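Local coordinates for protein dihydroorotase (Campylobacter jejuni subsp. jejuni, PDB 3PNU) that probably catalyses the reversible cyclization of carbamoyl aspartate to dihydroorotate, a zinc-dependent step of de novo pyrimidine biosynthesis, at residues N301-F305 / L306-T310. Residues are numbered along the deposited sequence; the frame is centred on the assembly and turned at random.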
loop_
_atom_site.group_PDB
_atom_site.type_symbol
_atom_site.label_atom_id
_atom_site.label_comp_id
_atom_site.label_asym_id
_atom_site.label_seq_id
_atom_site.Cartn_x
_atom_site.Cartn_y
_atom_site.Cartn_z
ATOM N N ASN A 301 22.765 -11.288 -21.865
ATOM C CA ASN A 301 21.952 -11.626 -20.714
ATOM C C ASN A 301 20.490 -11.258 -20.919
ATOM O O ASN A 301 19.622 -11.927 -20.412
ATOM C CB ASN A 301 22.560 -11.068 -19.432
ATOM C CG ASN A 301 23.836 -11.797 -19.051
ATOM O OD1 ASN A 301 24.132 -12.857 -19.581
ATOM N ND2 ASN A 301 24.583 -11.245 -18.125
ATOM N N LEU A 302 20.215 -10.233 -21.702
ATOM C CA LEU A 302 18.826 -9.903 -21.992
ATOM C C LEU A 302 18.216 -11.020 -22.866
ATOM O O LEU A 302 17.061 -11.441 -22.670
ATOM C CB LEU A 302 18.714 -8.550 -22.688
ATOM C CG LEU A 302 17.311 -8.161 -23.170
ATOM C CD1 LEU A 302 16.257 -8.416 -22.099
ATOM C CD2 LEU A 302 17.258 -6.690 -23.635
ATOM N N GLN A 303 19.011 -11.493 -23.820
ATOM C CA GLN A 303 18.592 -12.547 -24.742
ATOM C C GLN A 303 18.333 -13.830 -23.966
ATOM O O GLN A 303 17.470 -14.612 -24.341
ATOM C CB GLN A 303 19.657 -12.749 -25.846
ATOM C CG GLN A 303 19.385 -13.892 -26.826
ATOM C CD GLN A 303 18.063 -13.765 -27.577
ATOM O OE1 GLN A 303 17.659 -12.678 -28.002
ATOM N NE2 GLN A 303 17.397 -14.898 -27.765
ATOM N N LYS A 304 19.091 -14.047 -22.895
ATOM C CA LYS A 304 18.893 -15.211 -22.025
ATOM C C LYS A 304 17.604 -15.105 -21.195
ATOM O O LYS A 304 16.803 -16.051 -21.118
ATOM C CB LYS A 304 20.067 -15.366 -21.063
ATOM C CG LYS A 304 21.310 -16.102 -21.602
ATOM C CD LYS A 304 22.482 -15.898 -20.637
ATOM C CE LYS A 304 23.701 -16.759 -20.922
ATOM N NZ LYS A 304 23.564 -18.158 -20.388
ATOM N N PHE A 305 17.414 -13.943 -20.589
ATOM C CA PHE A 305 16.283 -13.674 -19.724
ATOM C C PHE A 305 14.955 -13.707 -20.478
ATOM O O PHE A 305 13.972 -14.258 -19.980
ATOM C CB PHE A 305 16.529 -12.341 -18.992
ATOM C CG PHE A 305 15.411 -11.909 -18.079
ATOM C CD1 PHE A 305 14.996 -12.718 -17.034
ATOM C CD2 PHE A 305 14.812 -10.667 -18.242
ATOM C CE1 PHE A 305 13.978 -12.313 -16.200
ATOM C CE2 PHE A 305 13.803 -10.258 -17.400
ATOM C CZ PHE A 305 13.383 -11.083 -16.376
ATOM N N LEU A 306 14.939 -13.147 -21.688
ATOM C CA LEU A 306 13.742 -13.104 -22.523
ATOM C C LEU A 306 13.490 -14.324 -23.378
ATOM O O LEU A 306 12.369 -14.513 -23.864
ATOM C CB LEU A 306 13.836 -11.938 -23.510
ATOM C CG LEU A 306 13.237 -10.591 -23.212
ATOM C CD1 LEU A 306 13.656 -9.636 -24.322
ATOM C CD2 LEU A 306 11.706 -10.727 -23.145
ATOM N N SER A 307 14.513 -15.139 -23.612
ATOM C CA SER A 307 14.313 -16.249 -24.525
ATOM C C SER A 307 15.122 -17.514 -24.333
ATOM O O SER A 307 14.528 -18.591 -24.257
ATOM C CB SER A 307 14.549 -15.752 -25.953
ATOM O OG SER A 307 14.058 -16.668 -26.910
ATOM N N ASP A 308 16.448 -17.409 -24.269
ATOM C CA ASP A 308 17.281 -18.627 -24.204
ATOM C C ASP A 308 17.068 -19.494 -22.961
ATOM O O ASP A 308 17.166 -20.726 -23.045
ATOM C CB ASP A 308 18.790 -18.325 -24.356
ATOM C CG ASP A 308 19.124 -17.529 -25.615
ATOM O OD1 ASP A 308 18.232 -17.208 -26.415
ATOM O OD2 ASP A 308 20.309 -17.210 -25.796
ATOM N N ASN A 309 16.796 -18.874 -21.818
ATOM C CA ASN A 309 16.596 -19.639 -20.593
ATOM C C ASN A 309 15.364 -20.512 -20.733
ATOM O O ASN A 309 15.399 -21.712 -20.461
ATOM C CB ASN A 309 16.478 -18.736 -19.359
ATOM C CG ASN A 309 17.781 -18.008 -19.030
ATOM O OD1 ASN A 309 18.765 -18.147 -19.747
ATOM N ND2 ASN A 309 17.784 -17.218 -17.934
ATOM N N THR A 310 14.269 -19.905 -21.165
ATOM C CA THR A 310 13.053 -20.646 -21.363
ATOM C C THR A 310 13.302 -21.732 -22.397
ATOM O O THR A 310 12.957 -22.879 -22.176
ATOM C CB THR A 310 11.934 -19.754 -21.879
ATOM O OG1 THR A 310 11.604 -18.779 -20.886
ATOM C CG2 THR A 310 10.713 -20.577 -22.214
HETATM O O HOH W 1 13.543 -16.706 -21.291
#
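Gln303 and Asp308 meet where helix 299-314 widens by a residue, an instructive case of how a helix keeps its polar groups paired through an irregular turn. Ahead of it the bonding is regular, with Leu306 N giving its hydrogen to Leu302 O at 2.9 Å. Then the ladder shifts to i+5: Gln303 O receives Asp308 N (3.0 Å, 171°) together with a weak bond from Ser307 N, and Lys304 O receives Asn309 N at 2.9 Å. Phe305 O, in the same turn, is taken up by a water 2.8 Å away, which also hydrogen-bonds Thr310 OG1. Outside this backbone pattern, the Gln303 chain bends at chi2 (58°), bringing NE2 2.8 Å from Asp308 OD1 in a nearly straight bond (167°). The carboxylate oxygen lies close to the amide plane, and NE2 meets it on its syn side, somewhat out of the carboxylate plane. The amide's OE1 accepts from Lys28 N, so both of its polar ends are engaged, while Ser307 OG bonds to Asn29 O and Asn309 ND2 reaches the carbonyls of Val256 and Gly252. On the apolar side Leu302 and Leu306 run alongside each other, CD1 to CD1 3.6 Å, against helix 285-296. The widened turn is joined to the barrel strands 31-35 and 256-258 through backbone hydrogen bonds between Leu306 and Leu31 and between Phe305 and Phe258.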